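Local coordinates for DBF2 kinase activator protein MOB1 (Saccharomyces cerevisiae, PDB 2HJN) that activates the protein kinase DBF2 as its binding subunit in the mitotic exit network, allowing CDC15 to phosphorylate and activate the kinase in late anaphase, at residues 25-29 / 136-141; 3-7 / 113-118; 150-154 / 165-170. One frame throughout, in Å; residues are numbered along the deposited sequence.

Overall arrangement
From the N terminus, residues 3-7 contain the first strand, 4-6, and 25-29 follow in an extended loop; part of the chain between them (8-19) is not modelled. Both wait about a hundred residues for their partners. Strand 115-117 pairs with 3-7 and closes contact 2; helix 132-147, next in sequence, receives 25-29 and closes contact 1. The two long loops therefore cross instead of nesting, and together they fasten N-terminal segments to the helical body; the centres of contacts 1 and 2 lie about 20 Å apart. Contact 3 comes afterwards in series: a loop of only ten intervening residues joins 150-154 to the start of helix 165-187. The centres of contacts 2 and 3 lie about 27 Å apart.

Contact 1 (25-29 / 136-141); sequences NYTPS and VECLMR
Tyr-26 and Thr-27 meet helix 132-147 through three hydrogen bonds, which Glu-137 and Arg-141 supply from successive turns. The backbone N of Thr-27 donates to Glu-137 OE1 at 3.0 Å in a nearly straight bond (168°), meeting the oxygen almost along its C-O axis. Arg-141 NH2 reaches Tyr-26 OH, also at 3.0 Å, with the hydroxyl at the edge of the guanidinium and close to its plane. A weak, bent bond runs from Arg-141 NH1 to the carbonyl O of Thr-27. Within the helix, a salt bridge joins Arg-141 NH1 to Glu-137 OE2 at 2.9 Å, the nitrogen lying above the carboxylate plane. Outside the two segments, Asn-91 also bonds Tyr-26 OH, while Gln-144 and Tyr-87 take Arg-141 NE and NH2.

Apolar contacts to the tyrosine ring come from Val-136 and Met-140. Its CG stands anti to the backbone N (chi1 174°), bringing the ring up to the helix, where Val-136 CG1 sits over one face in a CH-pi contact. The side chain of Met-140, a selenomethionine, crosses that of Tyr-26 at about a right angle. Ser-29 CB lies over a face of the guanidinium.

The contact fastens the N-terminal loop to helix 132-147, with the Val-136 side chain about 7 Å from the bound zinc ion. Several bonds fix the rotation of the Arg-141 guanidinium, and the salt bridge probably offsets its charge while it orients the carboxylate for the loop backbone.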
ATOM      1  N   ASN A  25      -2.836  15.551   5.597  1.00 24.63           N
ATOM      2  CA  ASN A  25      -3.017  14.442   4.650  1.00 22.26           C
ATOM      3  C   ASN A  25      -3.976  13.370   5.191  1.00 20.12           C
ATOM      4  O   ASN A  25      -4.156  13.237   6.386  1.00 19.85           O
ATOM      5  CB  ASN A  25      -1.666  13.755   4.321  1.00 21.63           C
ATOM      6  CG  ASN A  25      -0.610  14.719   3.854  1.00 25.42           C
ATOM      7  OD1 ASN A  25      -0.899  15.853   3.433  1.00 27.29           O
ATOM      8  ND2 ASN A  25       0.648  14.287   3.958  1.00 27.52           N
ATOM      9  N   TYR A  26      -4.532  12.553   4.302  1.00 18.26           N
ATOM     10  CA  TYR A  26      -5.390  11.435   4.690  1.00 15.07           C
ATOM     11  C   TYR A  26      -4.642  10.491   5.672  1.00 14.98           C
ATOM     12  O   TYR A  26      -3.483  10.144   5.421  1.00 12.82           O
ATOM     13  CB  TYR A  26      -5.836  10.663   3.433  1.00 13.69           C
ATOM     14  CG  TYR A  26      -6.618   9.395   3.769  1.00 14.34           C
ATOM     15  CD1 TYR A  26      -7.858   9.472   4.412  1.00 13.63           C
ATOM     16  CD2 TYR A  26      -6.097   8.122   3.503  1.00 11.58           C
ATOM     17  CE1 TYR A  26      -8.579   8.304   4.783  1.00 13.28           C
ATOM     18  CE2 TYR A  26      -6.840   6.940   3.864  1.00 13.02           C
ATOM     19  CZ  TYR A  26      -8.056   7.055   4.503  1.00 14.01           C
ATOM     20  OH  TYR A  26      -8.808   5.950   4.854  1.00 16.66           O
ATOM     21  N   THR A  27      -5.297  10.194   6.813  1.00 15.09           N
ATOM     22  CA  THR A  27      -4.864   9.145   7.772  1.00 15.92           C
ATOM     23  C   THR A  27      -5.553   7.778   7.526  1.00 14.77           C
ATOM     24  O   THR A  27      -6.763   7.638   7.663  1.00 14.97           O
ATOM     25  CB  THR A  27      -5.065   9.597   9.268  1.00 17.34           C
ATOM     26  OG1 THR A  27      -4.448  10.876   9.465  1.00 19.00           O
ATOM     27  CG2 THR A  27      -4.401   8.589  10.247  1.00 16.98           C
ATOM     28  N   PRO A  28      -4.773   6.741   7.125  1.00 15.11           N
ATOM     29  CA  PRO A  28      -5.461   5.467   6.911  1.00 14.08           C
ATOM     30  C   PRO A  28      -6.001   4.833   8.200  1.00 15.38           C
ATOM     31  O   PRO A  28      -5.507   5.110   9.280  1.00 14.86           O
ATOM     32  CB  PRO A  28      -4.382   4.596   6.201  1.00 15.12           C
ATOM     33  CG  PRO A  28      -3.341   5.642   5.638  1.00 14.06           C
ATOM     34  CD  PRO A  28      -3.340   6.664   6.785  1.00 14.88           C
ATOM     35  N   SER A  29      -7.080   4.067   8.083  1.00 14.64           N
ATOM     36  CA  SER A  29      -7.631   3.225   9.128  1.00 15.64           C
ATOM     37  C   SER A  29      -8.266   1.992   8.458  1.00 15.82           C
ATOM     38  O   SER A  29      -9.191   2.107   7.668  1.00 17.07           O
ATOM     39  CB  SER A  29      -8.724   3.929   9.963  1.00 16.28           C
ATOM     40  OG  SER A  29      -9.254   3.058  10.984  1.00 14.73           O
ATOM     41  N   VAL A 136     -11.475  13.175   1.511  1.00 13.70           N
ATOM     42  CA  VAL A 136     -11.225  11.728   1.616  1.00 14.52           C
ATOM     43  C   VAL A 136     -11.268  11.268   3.079  1.00 14.26           C
ATOM     44  O   VAL A 136     -11.984  10.317   3.429  1.00 14.63           O
ATOM     45  CB  VAL A 136      -9.909  11.324   0.880  1.00 13.98           C
ATOM     46  CG1 VAL A 136      -9.604   9.777   1.055  1.00 11.55           C
ATOM     47  CG2 VAL A 136     -10.049  11.645  -0.589  1.00 14.03           C
ATOM     48  N   GLU A 137     -10.610  12.037   3.939  1.00 14.29           N
ATOM     49  CA  GLU A 137     -10.674  11.814   5.364  1.00 13.15           C
ATOM     50  C   GLU A 137     -12.095  11.745   5.902  1.00 13.27           C
ATOM     51  O   GLU A 137     -12.449  10.776   6.577  1.00 11.67           O
ATOM     52  CB  GLU A 137      -9.826  12.880   6.109  1.00 15.04           C
ATOM     53  CG  GLU A 137      -9.816  12.760   7.633  1.00 16.66           C
ATOM     54  CD  GLU A 137      -8.961  11.620   8.162  1.00 20.32           C
ATOM     55  OE1 GLU A 137      -7.926  11.358   7.552  1.00 23.01           O
ATOM     56  OE2 GLU A 137      -9.294  11.004   9.214  1.00 19.67           O
ATOM     57  N   CYS A 138     -12.897  12.793   5.657  1.00 13.99           N
ATOM     58  CA  CYS A 138     -14.294  12.873   6.110  1.00 13.88           C
ATOM     59  C   CYS A 138     -15.126  11.699   5.577  1.00 14.40           C
ATOM     60  O   CYS A 138     -15.928  11.100   6.318  1.00 15.57           O
ATOM     61  CB  CYS A 138     -14.911  14.190   5.598  1.00 13.97           C
ATOM     62  SG  CYS A 138     -14.330  15.710   6.482  1.00 20.77           S
ATOM     63  N   LEU A 139     -14.994  11.420   4.274  1.00 13.84           N
ATOM     64  CA  LEU A 139     -15.750  10.361   3.633  1.00 13.89           C
ATOM     65  C   LEU A 139     -15.419   9.013   4.222  1.00 13.10           C
ATOM     66  O   LEU A 139     -16.342   8.254   4.524  1.00 13.12           O
ATOM     67  CB  LEU A 139     -15.538  10.287   2.108  1.00 14.49           C
ATOM     68  CG  LEU A 139     -16.158   9.202   1.216  1.00 16.21           C
ATOM     69  CD1 LEU A 139     -16.132   9.648  -0.255  1.00 19.57           C
ATOM     70  CD2 LEU A 139     -15.400   7.924   1.198  1.00 20.93           C
HETATM   71  N   MSE A 140     -14.131   8.686   4.318  1.00 12.55           N
HETATM   72  CA  MSE A 140     -13.703   7.355   4.826  1.00 13.00           C
HETATM   73  C   MSE A 140     -14.088   7.176   6.286  1.00 13.46           C
HETATM   74  O   MSE A 140     -14.557   6.110   6.655  1.00 14.65           O
HETATM   75  CB  MSE A 140     -12.201   7.165   4.676  1.00 12.43           C
HETATM   76  CG  MSE A 140     -11.736   7.186   3.217  1.00 13.90           C
HETATM   77 SE   MSE A 140     -12.456   5.708   2.068  1.00 18.39          SE
HETATM   78  CE  MSE A 140     -10.955   4.520   2.431  1.00 17.25           C
ATOM     79  N   ARG A 141     -13.887   8.197   7.125  1.00 14.64           N
ATOM     80  CA  ARG A 141     -14.341   8.142   8.540  1.00 15.46           C
ATOM     81  C   ARG A 141     -15.875   8.000   8.624  1.00 15.22           C
ATOM     82  O   ARG A 141     -16.373   7.341   9.506  1.00 15.01           O
ATOM     83  CB  ARG A 141     -13.910   9.388   9.365  1.00 15.79           C
ATOM     84  CG  ARG A 141     -12.381   9.524   9.737  1.00 17.13           C
ATOM     85  CD  ARG A 141     -11.653   8.252  10.269  1.00 16.31           C
ATOM     86  NE  ARG A 141     -11.336   7.230   9.245  1.00 15.06           N
ATOM     87  CZ  ARG A 141     -10.368   7.285   8.344  1.00 12.31           C
ATOM     88  NH1 ARG A 141      -9.562   8.332   8.229  1.00 13.00           N
ATOM     89  NH2 ARG A 141     -10.215   6.272   7.510  1.00 13.98           N
TER

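Contact 2 (3-7 / 113-118); sequences PVLTT and NEYEYL
Leu-5 and Glu-116 form the hydrogen-bonded pair at the centre of this contact: Leu-5 N donates to Glu-116 O at 2.7 Å, and Glu-116 N returns a bond to Leu-5 O at 2.8 Å. Flanking bonds run from Leu-118 N to Pro-3 O and from Thr-7 N to Glu-114 O. Contacts from CA hydrogens fill in between them, such as Thr-6 CA to Glu-114 O at 3.2 Å.

Val-4 with Tyr-117 and Thr-6 with Tyr-115 are the non-hydrogen-bonded pairs, and their side chains share one face. Thr-6 OG1 stands beside the backbone N (chi1 -48°), which leaves CG2 anti to that nitrogen and lays the methyl over a face of the Tyr-115 ring, 3.9 Å from Tyr-115 CE2. Val-4 lies alongside Tyr-117, its CG1 3.9 Å from Tyr-117 CE2, and also comes up to the edge of the Tyr-115 ring. Arg-179 of helix 165-187 touches both Val-4 and Tyr-117, and Pro-225 touches both tyrosines.

On the other face Leu-5 runs beside the extended Glu-116 side chain, with Leu-5 CD2 4.0 Å from Glu-116 OE1; the carboxylate has weak partners in Arg-108 and Ser-129.

The axes of strands 4-6 and 115-117 approach to 4.7 Å, their directions at 159°. This is a short two-stranded antiparallel sheet, made by strands distant in sequence, on the surface of an otherwise largely helical MOB1/phocein fold.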
ATOM      1  N   PRO A   3     -22.422  15.525  -3.198  1.00 32.06           N
ATOM      2  CA  PRO A   3     -22.660  16.166  -4.427  1.00 31.20           C
ATOM      3  C   PRO A   3     -21.696  16.710  -5.419  1.00 30.77           C
ATOM      4  O   PRO A   3     -20.532  16.917  -5.138  1.00 31.95           O
ATOM      5  CB  PRO A   3     -24.037  16.750  -4.268  1.00 30.12           C
ATOM      6  CG  PRO A   3     -24.705  15.372  -3.859  1.00 32.53           C
ATOM      7  CD  PRO A   3     -23.577  14.636  -2.992  1.00 32.31           C
ATOM      8  N   VAL A   4     -22.214  16.776  -6.631  1.00 29.38           N
ATOM      9  CA  VAL A   4     -21.408  16.728  -7.804  1.00 28.56           C
ATOM     10  C   VAL A   4     -21.619  18.082  -8.443  1.00 28.37           C
ATOM     11  O   VAL A   4     -22.748  18.570  -8.559  1.00 26.70           O
ATOM     12  CB  VAL A   4     -21.822  15.518  -8.710  1.00 28.58           C
ATOM     13  CG1 VAL A   4     -20.931  15.390  -9.904  1.00 27.58           C
ATOM     14  CG2 VAL A   4     -21.846  14.186  -7.892  1.00 27.94           C
ATOM     15  N   LEU A   5     -20.498  18.716  -8.746  1.00 28.87           N
ATOM     16  CA  LEU A   5     -20.471  19.990  -9.448  1.00 29.94           C
ATOM     17  C   LEU A   5     -19.734  19.801 -10.793  1.00 31.19           C
ATOM     18  O   LEU A   5     -18.503  19.657 -10.851  1.00 30.75           O
ATOM     19  CB  LEU A   5     -19.887  21.083  -8.542  1.00 29.56           C
ATOM     20  CG  LEU A   5     -19.772  22.496  -9.134  1.00 29.60           C
ATOM     21  CD1 LEU A   5     -21.146  23.019  -9.701  1.00 29.33           C
ATOM     22  CD2 LEU A   5     -19.115  23.455  -8.102  1.00 25.46           C
ATOM     23  N   THR A   6     -20.512  19.709 -11.875  1.00 32.41           N
ATOM     24  CA  THR A   6     -19.966  19.418 -13.206  1.00 33.33           C
ATOM     25  C   THR A   6     -19.779  20.719 -13.986  1.00 33.86           C
ATOM     26  O   THR A   6     -20.662  21.594 -13.987  1.00 33.55           O
ATOM     27  CB  THR A   6     -20.882  18.449 -13.979  1.00 34.21           C
ATOM     28  OG1 THR A   6     -21.221  17.342 -13.130  1.00 33.57           O
ATOM     29  CG2 THR A   6     -20.213  17.920 -15.256  1.00 34.49           C
ATOM     30  N   THR A   7     -18.627  20.853 -14.639  1.00 33.66           N
ATOM     31  CA  THR A   7     -18.318  22.070 -15.384  1.00 34.32           C
ATOM     32  C   THR A   7     -17.730  21.708 -16.738  1.00 34.05           C
ATOM     33  O   THR A   7     -16.506  21.712 -16.918  1.00 33.96           O
ATOM     34  CB  THR A   7     -17.346  22.974 -14.611  1.00 34.56           C
ATOM     35  OG1 THR A   7     -16.181  22.216 -14.287  1.00 36.47           O
ATOM     36  CG2 THR A   7     -17.965  23.507 -13.299  1.00 35.96           C
ATOM     37  N   ASN A 113     -10.693  18.848 -14.324  1.00 25.28           N
ATOM     38  CA  ASN A 113     -11.420  20.121 -14.119  1.00 27.50           C
ATOM     39  C   ASN A 113     -12.924  20.154 -14.502  1.00 27.55           C
ATOM     40  O   ASN A 113     -13.595  21.162 -14.245  1.00 29.58           O
ATOM     41  CB  ASN A 113     -10.647  21.302 -14.709  1.00 28.17           C
ATOM     42  CG  ASN A 113      -9.361  21.612 -13.924  1.00 30.73           C
ATOM     43  OD1 ASN A 113      -9.376  21.658 -12.694  1.00 34.71           O
ATOM     44  ND2 ASN A 113      -8.254  21.836 -14.633  1.00 30.45           N
ATOM     45  N   GLU A 114     -13.470  19.064 -15.038  1.00 26.36           N
ATOM     46  CA  GLU A 114     -14.915  18.998 -15.315  1.00 26.67           C
ATOM     47  C   GLU A 114     -15.784  18.517 -14.147  1.00 25.38           C
ATOM     48  O   GLU A 114     -17.004  18.688 -14.205  1.00 24.48           O
ATOM     49  CB  GLU A 114     -15.258  18.161 -16.579  1.00 26.85           C
ATOM     50  CG  GLU A 114     -14.358  18.389 -17.862  1.00 32.77           C
ATOM     51  CD  GLU A 114     -13.930  19.830 -18.143  1.00 39.16           C
ATOM     52  OE1 GLU A 114     -14.760  20.629 -18.629  1.00 44.45           O
ATOM     53  OE2 GLU A 114     -12.733  20.160 -17.945  1.00 43.87           O
ATOM     54  N   TYR A 115     -15.182  17.867 -13.142  1.00 22.75           N
ATOM     55  CA  TYR A 115     -15.938  17.322 -12.016  1.00 23.10           C
ATOM     56  C   TYR A 115     -15.340  17.747 -10.693  1.00 22.02           C
ATOM     57  O   TYR A 115     -14.176  17.468 -10.439  1.00 20.06           O
ATOM     58  CB  TYR A 115     -15.956  15.788 -12.049  1.00 25.01           C
ATOM     59  CG  TYR A 115     -16.678  15.242 -13.251  1.00 27.73           C
ATOM     60  CD1 TYR A 115     -16.039  15.106 -14.472  1.00 29.40           C
ATOM     61  CD2 TYR A 115     -18.022  14.891 -13.169  1.00 30.56           C
ATOM     62  CE1 TYR A 115     -16.724  14.625 -15.603  1.00 30.97           C
ATOM     63  CE2 TYR A 115     -18.718  14.427 -14.290  1.00 30.56           C
ATOM     64  CZ  TYR A 115     -18.071  14.288 -15.482  1.00 29.66           C
ATOM     65  OH  TYR A 115     -18.793  13.805 -16.561  1.00 31.46           O
ATOM     66  N   GLU A 116     -16.144  18.408  -9.867  1.00 20.41           N
ATOM     67  CA  GLU A 116     -15.776  18.723  -8.473  1.00 20.28           C
ATOM     68  C   GLU A 116     -16.778  18.032  -7.531  1.00 20.24           C
ATOM     69  O   GLU A 116     -18.004  18.095  -7.779  1.00 21.16           O
ATOM     70  CB  GLU A 116     -15.701  20.251  -8.236  1.00 19.39           C
ATOM     71  CG  GLU A 116     -15.482  20.523  -6.765  1.00 21.82           C
ATOM     72  CD  GLU A 116     -15.144  21.931  -6.374  1.00 24.85           C
ATOM     73  OE1 GLU A 116     -15.313  22.873  -7.191  1.00 24.30           O
ATOM     74  OE2 GLU A 116     -14.739  22.083  -5.189  1.00 26.40           O
ATOM     75  N   TYR A 117     -16.293  17.337  -6.502  1.00 19.10           N
ATOM     76  CA  TYR A 117     -17.181  16.692  -5.521  1.00 19.66           C
ATOM     77  C   TYR A 117     -17.190  17.413  -4.196  1.00 19.40           C
ATOM     78  O   TYR A 117     -16.155  17.818  -3.720  1.00 20.94           O
ATOM     79  CB  TYR A 117     -16.816  15.205  -5.302  1.00 19.02           C
ATOM     80  CG  TYR A 117     -16.750  14.441  -6.601  1.00 17.53           C
ATOM     81  CD1 TYR A 117     -15.540  14.059  -7.139  1.00 21.04           C
ATOM     82  CD2 TYR A 117     -17.918  14.143  -7.310  1.00 16.23           C
ATOM     83  CE1 TYR A 117     -15.504  13.349  -8.377  1.00 19.51           C
ATOM     84  CE2 TYR A 117     -17.892  13.437  -8.481  1.00 17.86           C
ATOM     85  CZ  TYR A 117     -16.698  13.060  -9.023  1.00 18.37           C
ATOM     86  OH  TYR A 117     -16.685  12.379 -10.220  1.00 22.07           O
ATOM     87  N   LEU A 118     -18.368  17.544  -3.599  1.00 19.98           N
ATOM     88  CA  LEU A 118     -18.588  18.404  -2.441  1.00 19.26           C
ATOM     89  C   LEU A 118     -18.988  17.586  -1.224  1.00 21.20           C
ATOM     90  O   LEU A 118     -19.491  16.457  -1.374  1.00 21.46           O
ATOM     91  CB  LEU A 118     -19.688  19.445  -2.764  1.00 18.62           C
ATOM     92  CG  LEU A 118     -19.640  20.233  -4.058  1.00 18.57           C
ATOM     93  CD1 LEU A 118     -20.944  21.062  -4.278  1.00 20.28           C
ATOM     94  CD2 LEU A 118     -18.450  21.146  -4.132  1.00 20.02           C
TER

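Contact 3 (150-154 / 165-170); sequences ESLFP and FIQRVI
Phe-153 holds its ring anti to its own carbonyl carbon (chi1 -78°), whereas Phe-165 sends its ring out opposite its backbone nitrogen (chi1 -180°); from these two directions the rings converge. They form a T-shaped, edge-to-face pair at the start of helix 165-187, where the preceding loop folds back on the helical bundle. The edge of Phe-165 points at the face of Phe-153, with centroids 5.3 Å apart and planes at 75°. Phe-165 CE1 lies over the middle of that face, while Phe-165 CZ comes 3.9 Å from Phe-153 CE2.

One helical turn on, Val-169 divides its methyls between two loop residues. CG1 packs closely on Phe-153 CE1 at 3.5 Å, and CG2 meets Leu-152 CD2 at 3.9 Å. Ile-170 adds its terminal CD1, which reaches Phe-153 CZ. This first turn of the helix is widened into a pi-type turn, in which Phe-165 O accepts from both Val-169 N and Ile-170 N.

The aromatic cluster extends beyond the pair: Phe-147 makes a second edge-to-face contact with Phe-153, and the Phe-161 ring meets that of Phe-165. Ile-170 also touches Cys-83 of helix 75-97, so the cluster reaches a second helix. The carbonyl O of Leu-152 is buried here without a polar partner in the model, and it lies 3.3 Å from Phe-165 CE1.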
ATOM      1  N   GLU A 150     -24.443  -0.710  14.656  1.00 23.18           N
ATOM      2  CA  GLU A 150     -25.162  -1.996  14.800  1.00 25.17           C
ATOM      3  C   GLU A 150     -26.577  -2.074  14.169  1.00 25.34           C
ATOM      4  O   GLU A 150     -27.034  -3.156  13.747  1.00 25.08           O
ATOM      5  CB  GLU A 150     -25.207  -2.379  16.300  1.00 26.52           C
ATOM      6  CG  GLU A 150     -25.845  -3.709  16.598  1.00 31.42           C
ATOM      7  CD  GLU A 150     -24.963  -4.876  16.244  1.00 37.03           C
ATOM      8  OE1 GLU A 150     -25.494  -5.917  15.786  1.00 40.49           O
ATOM      9  OE2 GLU A 150     -23.744  -4.765  16.436  1.00 40.12           O
ATOM     10  N   SER A 151     -27.239  -0.929  14.060  1.00 24.35           N
ATOM     11  CA  SER A 151     -28.561  -0.860  13.418  1.00 25.31           C
ATOM     12  C   SER A 151     -28.498  -0.890  11.876  1.00 25.50           C
ATOM     13  O   SER A 151     -29.546  -0.950  11.200  1.00 24.84           O
ATOM     14  CB  SER A 151     -29.305   0.415  13.867  1.00 25.66           C
ATOM     15  OG  SER A 151     -28.856   1.580  13.156  1.00 25.90           O
ATOM     16  N   LEU A 152     -27.280  -0.790  11.319  1.00 24.23           N
ATOM     17  CA  LEU A 152     -27.115  -0.786   9.877  1.00 24.19           C
ATOM     18  C   LEU A 152     -26.414  -2.064   9.475  1.00 24.93           C
ATOM     19  O   LEU A 152     -26.917  -2.813   8.642  1.00 24.59           O
ATOM     20  CB  LEU A 152     -26.358   0.473   9.404  1.00 24.37           C
ATOM     21  CG  LEU A 152     -27.031   1.845   9.612  1.00 24.59           C
ATOM     22  CD1 LEU A 152     -26.120   2.978   9.138  1.00 23.54           C
ATOM     23  CD2 LEU A 152     -28.471   2.001   8.982  1.00 22.76           C
ATOM     24  N   PHE A 153     -25.273  -2.313  10.126  1.00 24.62           N
ATOM     25  CA  PHE A 153     -24.430  -3.441   9.891  1.00 25.51           C
ATOM     26  C   PHE A 153     -24.409  -4.286  11.175  1.00 27.17           C
ATOM     27  O   PHE A 153     -23.618  -4.014  12.083  1.00 26.87           O
ATOM     28  CB  PHE A 153     -23.015  -2.947   9.520  1.00 24.31           C
ATOM     29  CG  PHE A 153     -22.882  -2.451   8.079  1.00 22.26           C
ATOM     30  CD1 PHE A 153     -23.223  -1.152   7.730  1.00 21.01           C
ATOM     31  CD2 PHE A 153     -22.356  -3.282   7.100  1.00 19.72           C
ATOM     32  CE1 PHE A 153     -23.079  -0.676   6.381  1.00 17.51           C
ATOM     33  CE2 PHE A 153     -22.207  -2.829   5.777  1.00 22.68           C
ATOM     34  CZ  PHE A 153     -22.598  -1.514   5.424  1.00 19.07           C
ATOM     35  N   PRO A 154     -25.306  -5.275  11.279  1.00 29.05           N
ATOM     36  CA  PRO A 154     -25.378  -6.047  12.526  1.00 32.02           C
ATOM     37  C   PRO A 154     -24.031  -6.722  12.859  1.00 34.53           C
ATOM     38  O   PRO A 154     -23.421  -7.361  11.993  1.00 35.97           O
ATOM     39  CB  PRO A 154     -26.490  -7.071  12.256  1.00 32.28           C
ATOM     40  CG  PRO A 154     -26.757  -7.001  10.779  1.00 30.15           C
ATOM     41  CD  PRO A 154     -26.296  -5.707  10.286  1.00 29.42           C
ATOM     42  N   PHE A 165     -31.918  -1.765   3.187  1.00 25.24           N
ATOM     43  CA  PHE A 165     -30.456  -1.852   3.355  1.00 23.87           C
ATOM     44  C   PHE A 165     -29.695  -1.565   2.065  1.00 23.79           C
ATOM     45  O   PHE A 165     -28.847  -0.707   2.057  1.00 23.82           O
ATOM     46  CB  PHE A 165     -30.045  -3.202   3.935  1.00 22.90           C
ATOM     47  CG  PHE A 165     -28.537  -3.366   4.148  1.00 22.05           C
ATOM     48  CD1 PHE A 165     -27.855  -2.638   5.148  1.00 19.16           C
ATOM     49  CD2 PHE A 165     -27.826  -4.280   3.384  1.00 19.51           C
ATOM     50  CE1 PHE A 165     -26.484  -2.801   5.351  1.00 19.91           C
ATOM     51  CE2 PHE A 165     -26.445  -4.458   3.586  1.00 20.18           C
ATOM     52  CZ  PHE A 165     -25.782  -3.731   4.559  1.00 18.44           C
ATOM     53  N   ILE A 166     -30.000  -2.275   0.977  1.00 25.15           N
ATOM     54  CA  ILE A 166     -29.213  -2.114  -0.257  1.00 25.88           C
ATOM     55  C   ILE A 166     -29.325  -0.698  -0.833  1.00 26.01           C
ATOM     56  O   ILE A 166     -28.343  -0.096  -1.240  1.00 25.62           O
ATOM     57  CB  ILE A 166     -29.595  -3.145  -1.292  1.00 25.54           C
ATOM     58  CG1 ILE A 166     -29.159  -4.504  -0.809  1.00 25.32           C
ATOM     59  CG2 ILE A 166     -28.849  -2.905  -2.577  1.00 26.04           C
ATOM     60  CD1 ILE A 166     -29.888  -5.634  -1.478  1.00 29.30           C
ATOM     61  N   GLN A 167     -30.530  -0.144  -0.815  1.00 26.10           N
ATOM     62  CA  GLN A 167     -30.780   1.150  -1.451  1.00 25.50           C
ATOM     63  C   GLN A 167     -30.370   2.313  -0.590  1.00 24.39           C
ATOM     64  O   GLN A 167     -29.877   3.330  -1.100  1.00 23.54           O
ATOM     65  CB  GLN A 167     -32.283   1.294  -1.773  1.00 27.53           C
ATOM     66  CG  GLN A 167     -32.854   0.149  -2.667  1.00 32.02           C
ATOM     67  CD  GLN A 167     -32.922  -1.209  -1.972  1.00 38.74           C
ATOM     68  OE1 GLN A 167     -33.262  -1.322  -0.775  1.00 40.89           O
ATOM     69  NE2 GLN A 167     -32.598  -2.258  -2.728  1.00 42.70           N
ATOM     70  N   ARG A 168     -30.601   2.185   0.713  1.00 22.15           N
ATOM     71  CA  ARG A 168     -30.408   3.286   1.652  1.00 21.78           C
ATOM     72  C   ARG A 168     -29.023   3.303   2.307  1.00 21.27           C
ATOM     73  O   ARG A 168     -28.600   4.334   2.828  1.00 20.93           O
ATOM     74  CB  ARG A 168     -31.450   3.218   2.735  1.00 22.71           C
ATOM     75  N   VAL A 169     -28.352   2.156   2.351  1.00 19.82           N
ATOM     76  CA  VAL A 169     -27.025   2.103   3.002  1.00 18.70           C
ATOM     77  C   VAL A 169     -25.917   1.765   2.011  1.00 18.31           C
ATOM     78  O   VAL A 169     -24.947   2.538   1.859  1.00 17.22           O
ATOM     79  CB  VAL A 169     -26.980   1.086   4.158  1.00 19.34           C
ATOM     80  CG1 VAL A 169     -25.668   1.255   4.975  1.00 19.44           C
ATOM     81  CG2 VAL A 169     -28.191   1.252   5.119  1.00 18.59           C
ATOM     82  N   ILE A 170     -26.066   0.623   1.332  1.00 18.00           N
ATOM     83  CA  ILE A 170     -25.038   0.134   0.385  1.00 17.51           C
ATOM     84  C   ILE A 170     -24.798   1.105  -0.799  1.00 17.82           C
ATOM     85  O   ILE A 170     -23.639   1.529  -1.072  1.00 17.10           O
ATOM     86  CB  ILE A 170     -25.325  -1.337  -0.080  1.00 17.97           C
ATOM     87  CG1 ILE A 170     -25.201  -2.367   1.078  1.00 15.38           C
ATOM     88  CG2 ILE A 170     -24.419  -1.730  -1.259  1.00 17.62           C
ATOM     89  CD1 ILE A 170     -23.696  -2.641   1.589  1.00 11.27           C
TER